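Side-chain contacts in protein DJ-1 homolog D (Arabidopsis thaliana, PDB 4OGG), which belongs to the DJ-1/PfpI family and carries two family units, each an alpha/beta fold built round a mixed beta-sheet, in a single chain: residues V213-L218 with H257-T262; S217-A220 with Q224-A227; Q315-A318 with V322-G325; L336-V339 with T344-E347. All coordinates share one frame; numbering follows the deposited sequence.

Contact 1 of 4, residues V213-L218 with H257-T262; sequences VPFQSL and HTFALT
F259 directs the edge of its ring at a face of F215, forming a T-shaped (edge-to-face) pair that joins helix 208-221 to the short strand 259-260 in the second DJ-1/PfpI unit. The ring planes stand at 90° and the centroids lie 5.2 Å apart. One atom does most of the touching: F259 CZ sits over the centre of the F215 ring, 3.8 Å above its plane, and is therefore almost equally far from all six ring carbons, the nearest being F215 CG at 4.0 Å. With CG of F259 anti to its backbone N (chi1 -178°), the ring projects well out from the strand, and the two aromatic groups span a gap of 10.7 Å between the CA atoms of F215 and F259. This part is buried, and F200 adds another edge-to-face partner for F215. Towards solvent the contact thins out. There the exposed T262 brings CG2 obliquely to CZ of F215 at 4.3 Å, while its hydroxyl is engaged by the backbone N of A227. The helix that presents F215 is kinked at P214, whose N has no bond to the preceding turn. One turn is tied by V213 O, which accepts S217 N and S217 OG from opposite faces of its carbonyl plane, the hydroxyl lying 2.7 Å from V213 O and 44° out of that plane.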
loop_
_atom_site.group_PDB
_atom_site.type_symbol
_atom_site.label_atom_id
_atom_site.label_comp_id
_atom_site.label_asym_id
_atom_site.label_seq_id
_atom_site.Cartn_x
_atom_site.Cartn_y
_atom_site.Cartn_z
ATOM N N VAL C 213 10.284 4.597 -20.530
ATOM C CA VAL C 213 11.637 4.898 -20.980
ATOM C C VAL C 213 11.830 4.780 -22.490
ATOM O O VAL C 213 12.270 5.735 -23.134
ATOM C CB VAL C 213 12.682 4.037 -20.235
ATOM C CG1 VAL C 213 14.085 4.360 -20.740
ATOM C CG2 VAL C 213 12.601 4.321 -18.737
ATOM N N PRO C 214 11.509 3.618 -23.083
ATOM C CA PRO C 214 11.701 3.530 -24.536
ATOM C C PRO C 214 10.791 4.513 -25.275
ATOM O O PRO C 214 11.198 5.143 -26.254
ATOM C CB PRO C 214 11.348 2.074 -24.849
ATOM C CG PRO C 214 11.689 1.356 -23.560
ATOM C CD PRO C 214 11.138 2.305 -22.523
ATOM N N PHE C 215 9.561 4.649 -24.789
ATOM C CA PHE C 215 8.582 5.536 -25.408
ATOM C C PHE C 215 9.088 6.973 -25.472
ATOM O O PHE C 215 9.115 7.584 -26.540
ATOM C CB PHE C 215 7.258 5.468 -24.635
ATOM C CG PHE C 215 6.116 6.183 -25.307
ATOM C CD1 PHE C 215 5.794 7.493 -24.961
ATOM C CD2 PHE C 215 5.359 5.546 -26.283
ATOM C CE1 PHE C 215 4.733 8.158 -25.576
ATOM C CE2 PHE C 215 4.294 6.202 -26.907
ATOM C CZ PHE C 215 3.982 7.510 -26.551
ATOM N N GLN C 216 9.515 7.506 -24.335
ATOM C CA GLN C 216 10.003 8.875 -24.313
ATOM C C GLN C 216 11.393 9.036 -24.919
ATOM O O GLN C 216 11.724 10.104 -25.429
ATOM C CB GLN C 216 9.958 9.423 -22.887
ATOM C CG GLN C 216 8.528 9.547 -22.388
ATOM C CD GLN C 216 8.393 10.466 -21.202
ATOM O OE1 GLN C 216 7.553 11.368 -21.197
ATOM N NE2 GLN C 216 9.208 10.244 -20.186
ATOM N N SER C 217 12.203 7.983 -24.878
ATOM C CA SER C 217 13.539 8.059 -25.462
ATOM C C SER C 217 13.397 8.260 -26.971
ATOM O O SER C 217 14.076 9.099 -27.569
ATOM C CB SER C 217 14.333 6.776 -25.189
ATOM O OG SER C 217 14.698 6.669 -23.822
ATOM N N LEU C 218 12.503 7.491 -27.583
ATOM C CA LEU C 218 12.284 7.590 -29.021
ATOM C C LEU C 218 11.639 8.921 -29.402
ATOM O O LEU C 218 11.939 9.482 -30.458
ATOM C CB LEU C 218 11.427 6.412 -29.505
ATOM C CG LEU C 218 12.107 5.046 -29.374
ATOM C CD1 LEU C 218 11.110 3.929 -29.657
ATOM C CD2 LEU C 218 13.289 4.974 -30.332
ATOM N N HIS C 257 3.133 4.432 -12.494
ATOM C CA HIS C 257 2.344 5.549 -13.021
ATOM C C HIS C 257 1.338 5.007 -14.032
ATOM O O HIS C 257 1.617 4.027 -14.718
ATOM C CB HIS C 257 3.210 6.563 -13.785
ATOM C CG HIS C 257 4.383 7.099 -13.025
ATOM N ND1 HIS C 257 5.507 6.346 -12.760
ATOM C CD2 HIS C 257 4.648 8.344 -12.561
ATOM C CE1 HIS C 257 6.415 7.105 -12.172
ATOM N NE2 HIS C 257 5.920 8.322 -12.041
ATOM N N THR C 258 0.177 5.644 -14.147
ATOM C CA THR C 258 -0.776 5.199 -15.153
ATOM C C THR C 258 -0.236 5.765 -16.463
ATOM O O THR C 258 0.287 6.883 -16.496
ATOM C CB THR C 258 -2.197 5.733 -14.886
ATOM O OG1 THR C 258 -2.172 7.161 -14.789
ATOM C CG2 THR C 258 -2.742 5.145 -13.593
ATOM N N PHE C 259 -0.332 4.986 -17.532
ATOM C CA PHE C 259 0.179 5.410 -18.828
ATOM C C PHE C 259 -0.960 5.656 -19.800
ATOM O O PHE C 259 -1.850 4.821 -19.947
ATOM C CB PHE C 259 1.137 4.347 -19.371
ATOM C CG PHE C 259 1.753 4.703 -20.689
ATOM C CD1 PHE C 259 1.089 4.428 -21.878
ATOM C CD2 PHE C 259 2.997 5.322 -20.743
ATOM C CE1 PHE C 259 1.654 4.762 -23.106
ATOM C CE2 PHE C 259 3.570 5.662 -21.966
ATOM C CZ PHE C 259 2.896 5.381 -23.149
ATOM N N ALA C 260 -0.924 6.808 -20.464
ATOM C CA ALA C 260 -1.973 7.182 -21.408
ATOM C C ALA C 260 -1.716 6.722 -22.837
ATOM O O ALA C 260 -0.648 6.970 -23.395
ATOM C CB ALA C 260 -2.175 8.694 -21.380
ATOM N N LEU C 261 -2.706 6.054 -23.423
ATOM C CA LEU C 261 -2.599 5.584 -24.799
ATOM C C LEU C 261 -2.791 6.783 -25.721
ATOM O O LEU C 261 -3.377 7.789 -25.321
ATOM C CB LEU C 261 -3.661 4.518 -25.088
ATOM C CG LEU C 261 -3.585 3.248 -24.235
ATOM C CD1 LEU C 261 -4.680 2.286 -24.655
ATOM C CD2 LEU C 261 -2.214 2.598 -24.395
ATOM N N THR C 262 -2.304 6.672 -26.953
ATOM C CA THR C 262 -2.401 7.774 -27.906
ATOM C C THR C 262 -3.197 7.455 -29.164
ATOM O O THR C 262 -3.715 8.362 -29.817
ATOM C CB THR C 262 -1.005 8.225 -28.363
ATOM O OG1 THR C 262 -0.399 7.179 -29.134
ATOM C CG2 THR C 262 -0.121 8.538 -27.160
#

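Contact 2 of 4, residues S217-A220 with Q224-A227; sequences SLQA and QVDA
The backbone N of V225 donates to a water 2.9 Å away, and the same water accepts from NE2 of Q219 at 3.2 Å, so that it bridges the end of helix 208-221 to the start of strand 224-228. No direct hydrogen bond crosses here; beside this bridge the contact is apolar and rests on one methyl group. CG2 of V225 packs against CG of Q219 at 3.5 Å and against CB of L218 at 3.9 Å, fitting between two consecutive helical residues. Q219 and V225 slant across each other. The glutamine has CG anti to its carbonyl carbon (chi1 -72°) and runs extended beyond it, which lays the aliphatic part against the valine and carries the amide on to the water. V225 turns its other methyl, CG1, to F215. On the strand itself, NE2 of Q224 donates to OD1 of D226 at 3.2 Å, meeting the carboxylate from above its plane with an N-H...O angle of 146°; OD2 of D226 is held by the hydroxyl of Y273. The contact closes the second half of a beta-alpha-beta crossover, in which strand 197-201 leads through helix 208-221 to its parallel neighbour 224-228, the outermost strand of the sheet within this chain. L218 also reaches I198 and F200 on strand 197-201, and helix 176-186 meets Q219 and A220 through P177 and I180.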
loop_
_atom_site.group_PDB
_atom_site.type_symbol
_atom_site.label_atom_id
_atom_site.label_comp_id
_atom_site.label_asym_id
_atom_site.label_seq_id
_atom_site.Cartn_x
_atom_site.Cartn_y
_atom_site.Cartn_z
ATOM N N SER C 217 12.203 7.983 -24.878
ATOM C CA SER C 217 13.539 8.059 -25.462
ATOM C C SER C 217 13.397 8.260 -26.971
ATOM O O SER C 217 14.076 9.099 -27.569
ATOM C CB SER C 217 14.333 6.776 -25.189
ATOM O OG SER C 217 14.698 6.669 -23.822
ATOM N N LEU C 218 12.503 7.491 -27.583
ATOM C CA LEU C 218 12.284 7.590 -29.021
ATOM C C LEU C 218 11.639 8.921 -29.402
ATOM O O LEU C 218 11.939 9.482 -30.458
ATOM C CB LEU C 218 11.427 6.412 -29.505
ATOM C CG LEU C 218 12.107 5.046 -29.374
ATOM C CD1 LEU C 218 11.110 3.929 -29.657
ATOM C CD2 LEU C 218 13.289 4.974 -30.332
ATOM N N GLN C 219 10.756 9.432 -28.549
ATOM C CA GLN C 219 10.120 10.716 -28.820
ATOM C C GLN C 219 11.154 11.833 -28.711
ATOM O O GLN C 219 11.061 12.845 -29.406
ATOM C CB GLN C 219 9.000 11.001 -27.820
ATOM C CG GLN C 219 7.747 10.161 -27.998
ATOM C CD GLN C 219 6.682 10.526 -26.988
ATOM O OE1 GLN C 219 6.943 10.556 -25.784
ATOM N NE2 GLN C 219 5.473 10.804 -27.468
ATOM N N ALA C 220 12.133 11.653 -27.827
ATOM C CA ALA C 220 13.170 12.666 -27.630
ATOM C C ALA C 220 14.027 12.842 -28.880
ATOM O O ALA C 220 14.550 13.930 -29.139
ATOM C CB ALA C 220 14.049 12.292 -26.451
ATOM N N GLN C 224 7.780 9.871 -34.148
ATOM C CA GLN C 224 6.358 9.939 -33.841
ATOM C C GLN C 224 6.104 8.581 -33.204
ATOM O O GLN C 224 6.303 7.547 -33.842
ATOM C CB GLN C 224 5.529 10.086 -35.121
ATOM C CG GLN C 224 4.020 10.000 -34.904
ATOM C CD GLN C 224 3.507 11.012 -33.896
ATOM O OE1 GLN C 224 3.798 12.205 -33.993
ATOM N NE2 GLN C 224 2.729 10.543 -32.928
ATOM N N VAL C 225 5.682 8.578 -31.945
ATOM C CA VAL C 225 5.453 7.324 -31.239
ATOM C C VAL C 225 4.021 7.189 -30.748
ATOM O O VAL C 225 3.523 8.046 -30.019
ATOM C CB VAL C 225 6.411 7.203 -30.030
ATOM C CG1 VAL C 225 6.447 5.768 -29.533
ATOM C CG2 VAL C 225 7.804 7.678 -30.426
ATOM N N ASP C 226 3.363 6.104 -31.149
ATOM C CA ASP C 226 1.986 5.858 -30.741
ATOM C C ASP C 226 1.892 4.648 -29.820
ATOM O O ASP C 226 2.668 3.705 -29.937
ATOM C CB ASP C 226 1.093 5.636 -31.968
ATOM C CG ASP C 226 1.090 6.824 -32.911
ATOM O OD1 ASP C 226 0.928 7.965 -32.433
ATOM O OD2 ASP C 226 1.244 6.615 -34.133
ATOM N N ALA C 227 0.929 4.687 -28.908
ATOM C CA ALA C 227 0.719 3.600 -27.960
ATOM C C ALA C 227 -0.724 3.127 -28.060
ATOM O O ALA C 227 -1.652 3.935 -28.005
ATOM C CB ALA C 227 1.023 4.079 -26.543
HETATM O O HOH W 1 5.208 11.157 -30.627
#

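Contact 3 of 4, residues Q315-A318 with V322-G325; sequences QILA and VLKG
L317 and L323 form the apolar centre where helix 314-320 ends and the chain folds back over its last turn, an ending that resembles a Schellman motif. Their side chains cross at about a right angle, with CB of L317 3.8 Å from CG of L323 and equally close to CD2. The other methyl of L323, CD1, lies over the helix backbone, 3.5 Å from A318 N, and also meets CB of A318 at 3.8 Å. L323 has CG anti to its carbonyl carbon (chi1 -68°), which sends the side chain back to the helix. Beneath this group, L317 continues onto I278 of the central sheet and V297 of helix 291-302, and both leucines touch L360.

Further out, V322 slants across L317. Its CG2 occupies the crowded position between backbone N and carbonyl carbon and approaches CB of L317 to 3.9 Å; the same methyl is pressed close to L317 O, at 3.3 Å. V322 also rests on V297 and M301, joining the turn to helix 291-302. At the polar edge, V322 N donates to L317 O over 3.3 Å with an N-H...O angle of 154°. This bond spans five residues, as does the six-to-one bond of a Schellman motif, and the packing of L317 with V322 is the hydrophobic pair expected with it. The next pair of backbone groups is linked through solvent: a water donates to A318 O and accepts from L323 N, which lies 3.0 Å from the water.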
loop_
_atom_site.group_PDB
_atom_site.type_symbol
_atom_site.label_atom_id
_atom_site.label_comp_id
_atom_site.label_asym_id
_atom_site.label_seq_id
_atom_site.Cartn_x
_atom_site.Cartn_y
_atom_site.Cartn_z
ATOM N N GLN C 315 6.827 -12.934 -24.923
ATOM C CA GLN C 315 5.750 -13.917 -24.838
ATOM C C GLN C 315 4.825 -13.759 -26.041
ATOM O O GLN C 315 4.267 -14.733 -26.540
ATOM C CB GLN C 315 4.946 -13.730 -23.546
ATOM C CG GLN C 315 5.718 -14.050 -22.280
ATOM C CD GLN C 315 4.915 -13.773 -21.023
ATOM O OE1 GLN C 315 4.399 -12.674 -20.838
ATOM N NE2 GLN C 315 4.815 -14.769 -20.148
ATOM N N ILE C 316 4.667 -12.524 -26.501
ATOM C CA ILE C 316 3.815 -12.244 -27.651
ATOM C C ILE C 316 4.444 -12.779 -28.936
ATOM O O ILE C 316 3.758 -13.356 -29.783
ATOM C CB ILE C 316 3.570 -10.726 -27.798
ATOM C CG1 ILE C 316 2.833 -10.200 -26.564
ATOM C CG2 ILE C 316 2.759 -10.447 -29.056
ATOM C CD1 ILE C 316 2.715 -8.687 -26.521
ATOM N N LEU C 317 5.753 -12.589 -29.075
ATOM C CA LEU C 317 6.470 -13.060 -30.254
ATOM C C LEU C 317 6.396 -14.582 -30.333
ATOM O O LEU C 317 6.189 -15.153 -31.404
ATOM C CB LEU C 317 7.933 -12.615 -30.198
ATOM C CG LEU C 317 8.187 -11.109 -30.077
ATOM C CD1 LEU C 317 9.680 -10.839 -30.203
ATOM C CD2 LEU C 317 7.427 -10.360 -31.158
ATOM N N ALA C 318 6.568 -15.230 -29.185
ATOM C CA ALA C 318 6.513 -16.683 -29.108
ATOM C C ALA C 318 5.133 -17.184 -29.521
ATOM O O ALA C 318 5.011 -18.152 -30.274
ATOM C CB ALA C 318 6.836 -17.138 -27.689
ATOM N N VAL C 322 6.731 -16.274 -34.424
ATOM C CA VAL C 322 7.736 -15.576 -35.213
ATOM C C VAL C 322 9.150 -15.723 -34.658
ATOM O O VAL C 322 10.066 -15.030 -35.095
ATOM C CB VAL C 322 7.401 -14.073 -35.321
ATOM C CG1 VAL C 322 6.059 -13.891 -36.008
ATOM C CG2 VAL C 322 7.374 -13.444 -33.934
ATOM N N LEU C 323 9.330 -16.630 -33.701
ATOM C CA LEU C 323 10.645 -16.840 -33.105
ATOM C C LEU C 323 11.375 -18.058 -33.658
ATOM O O LEU C 323 12.537 -18.296 -33.325
ATOM C CB LEU C 323 10.523 -16.966 -31.583
ATOM C CG LEU C 323 10.108 -15.700 -30.830
ATOM C CD1 LEU C 323 10.028 -15.998 -29.343
ATOM C CD2 LEU C 323 11.114 -14.585 -31.095
ATOM N N LYS C 324 10.699 -18.831 -34.502
ATOM C CA LYS C 324 11.320 -20.017 -35.080
ATOM C C LYS C 324 12.562 -19.659 -35.887
ATOM O O LYS C 324 12.500 -18.853 -36.815
ATOM C CB LYS C 324 10.325 -20.767 -35.968
ATOM C CG LYS C 324 9.300 -21.579 -35.189
ATOM C CD LYS C 324 8.431 -22.419 -36.114
ATOM C CE LYS C 324 7.490 -21.552 -36.935
ATOM N NZ LYS C 324 6.534 -20.820 -36.061
ATOM N N GLY C 325 13.690 -20.257 -35.516
ATOM C CA GLY C 325 14.934 -20.000 -36.215
ATOM C C GLY C 325 15.528 -18.631 -35.947
ATOM O O GLY C 325 16.396 -18.174 -36.687
HETATM O O HOH W 2 7.725 -18.391 -31.835
#

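Contact 4 of 4, residues L336-V339 with T344-E347; sequences LNVV and TWLE
V338 and V339, near the end of helix 335-340, meet W345 on strand 344-345, while the two residues before them face elsewhere. L336 and N337 pack on A126 and S144 of a neighbouring subunit, so this short helix lies between its own strand and the second copy of the protein. V338 makes the main contact. Its CG2 meets the six-membered part of the indole at the edge, in the ring plane, 3.8 Å from CZ3 of W345, and its CB stands 4.0 Å from CE3. The two side chains cross at about a right angle, so the valine abuts the rim of the indole. One residue on, the exposed V339 adds a looser touch, CG2 lying 4.4 Å from CB of W345. With CG anti to the backbone N (chi1 -179°), the indole reaches out from the strand and brings its CE3-CZ3 edge to V338. From its five-membered part, NE1 donates a weak hydrogen bond to OE1 of E347 at 3.4 Å, again in the ring plane. Together these contacts pack the helix of a beta-alpha-beta unit on its second strand: strand 344-345 runs parallel to strand 327-328, V338 also touches C328 and A330, and W345 leans on T329 and A330 in the loop leading to the helix.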
loop_
_atom_site.group_PDB
_atom_site.type_symbol
_atom_site.label_atom_id
_atom_site.label_comp_id
_atom_site.label_asym_id
_atom_site.label_seq_id
_atom_site.Cartn_x
_atom_site.Cartn_y
_atom_site.Cartn_z
ATOM N N LEU C 336 11.688 -20.179 -21.269
ATOM C CA LEU C 336 10.768 -21.277 -21.531
ATOM C C LEU C 336 9.961 -20.975 -22.789
ATOM O O LEU C 336 9.887 -21.792 -23.707
ATOM C CB LEU C 336 9.820 -21.460 -20.339
ATOM C CG LEU C 336 8.628 -22.408 -20.511
ATOM C CD1 LEU C 336 9.126 -23.817 -20.802
ATOM C CD2 LEU C 336 7.774 -22.390 -19.244
ATOM N N ASN C 337 9.368 -19.785 -22.819
ATOM C CA ASN C 337 8.550 -19.344 -23.944
ATOM C C ASN C 337 9.348 -19.274 -25.243
ATOM O O ASN C 337 8.889 -19.737 -26.290
ATOM C CB ASN C 337 7.951 -17.973 -23.631
ATOM C CG ASN C 337 7.075 -17.993 -22.395
ATOM O OD1 ASN C 337 5.898 -18.352 -22.458
ATOM N ND2 ASN C 337 7.651 -17.626 -21.257
ATOM N N VAL C 338 10.542 -18.695 -25.171
ATOM C CA VAL C 338 11.395 -18.564 -26.349
ATOM C C VAL C 338 11.759 -19.924 -26.936
ATOM O O VAL C 338 11.571 -20.163 -28.130
ATOM C CB VAL C 338 12.699 -17.804 -26.016
ATOM C CG1 VAL C 338 13.555 -17.664 -27.269
ATOM C CG2 VAL C 338 12.371 -16.439 -25.442
ATOM N N VAL C 339 12.284 -20.811 -26.096
ATOM C CA VAL C 339 12.675 -22.143 -26.542
ATOM C C VAL C 339 11.468 -22.923 -27.058
ATOM O O VAL C 339 11.552 -23.606 -28.080
ATOM C CB VAL C 339 13.343 -22.936 -25.398
ATOM C CG1 VAL C 339 13.712 -24.331 -25.876
ATOM C CG2 VAL C 339 14.585 -22.199 -24.914
ATOM N N THR C 344 16.407 -19.527 -30.576
ATOM C CA THR C 344 17.705 -19.784 -29.965
ATOM C C THR C 344 17.885 -18.815 -28.806
ATOM O O THR C 344 17.818 -17.599 -28.986
ATOM C CB THR C 344 18.849 -19.577 -30.972
ATOM O OG1 THR C 344 18.700 -20.501 -32.058
ATOM C CG2 THR C 344 20.197 -19.801 -30.301
ATOM N N TRP C 345 18.114 -19.359 -27.615
ATOM C CA TRP C 345 18.279 -18.540 -26.423
ATOM C C TRP C 345 19.652 -17.893 -26.271
ATOM O O TRP C 345 20.687 -18.545 -26.425
ATOM C CB TRP C 345 17.974 -19.373 -25.174
ATOM C CG TRP C 345 18.089 -18.603 -23.891
ATOM C CD1 TRP C 345 19.084 -18.702 -22.958
ATOM C CD2 TRP C 345 17.169 -17.621 -23.394
ATOM N NE1 TRP C 345 18.839 -17.843 -21.911
ATOM C CE2 TRP C 345 17.672 -17.168 -22.154
ATOM C CE3 TRP C 345 15.970 -17.078 -23.880
ATOM C CZ2 TRP C 345 17.013 -16.197 -21.388
ATOM C CZ3 TRP C 345 15.316 -16.111 -23.117
ATOM C CH2 TRP C 345 15.842 -15.683 -21.884
ATOM N N LEU C 346 19.639 -16.599 -25.970
ATOM C CA LEU C 346 20.858 -15.831 -25.747
ATOM C C LEU C 346 20.828 -15.414 -24.281
ATOM O O LEU C 346 19.909 -14.719 -23.848
ATOM C CB LEU C 346 20.885 -14.594 -26.646
ATOM C CG LEU C 346 20.905 -14.870 -28.151
ATOM C CD1 LEU C 346 20.872 -13.557 -28.913
ATOM C CD2 LEU C 346 22.152 -15.669 -28.508
ATOM N N GLU C 347 21.828 -15.855 -23.525
ATOM C CA GLU C 347 21.919 -15.565 -22.099
ATOM C C GLU C 347 22.013 -14.073 -21.793
ATOM O O GLU C 347 22.947 -13.396 -22.225
ATOM C CB GLU C 347 23.127 -16.294 -21.504
ATOM C CG GLU C 347 23.225 -16.240 -19.989
ATOM C CD GLU C 347 21.976 -16.766 -19.304
ATOM O OE1 GLU C 347 21.437 -17.802 -19.754
ATOM O OE2 GLU C 347 21.540 -16.148 -18.310
#

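The four contacts lie in the second DJ-1/PfpI unit and form two pairs. Contacts 1 and 2, with centres 8 Å apart, share S217 and L218 on helix 208-221; they attach this helix to edge strand 224-228 and to the strand region at 259-260, and touch each other through F215 with V225 and F259 with A227. Contacts 3 and 4 follow in series along the chain, with centres 10 Å apart, and meet where L323 and A318 pack on V338 and N337. The two pairs are 24 to 28 Å apart between centres and do not touch: the first lies 8 to 11 Å from the centre of the chain and the second about 26 Å from it, where contact 4 alone meets the neighbouring subunit.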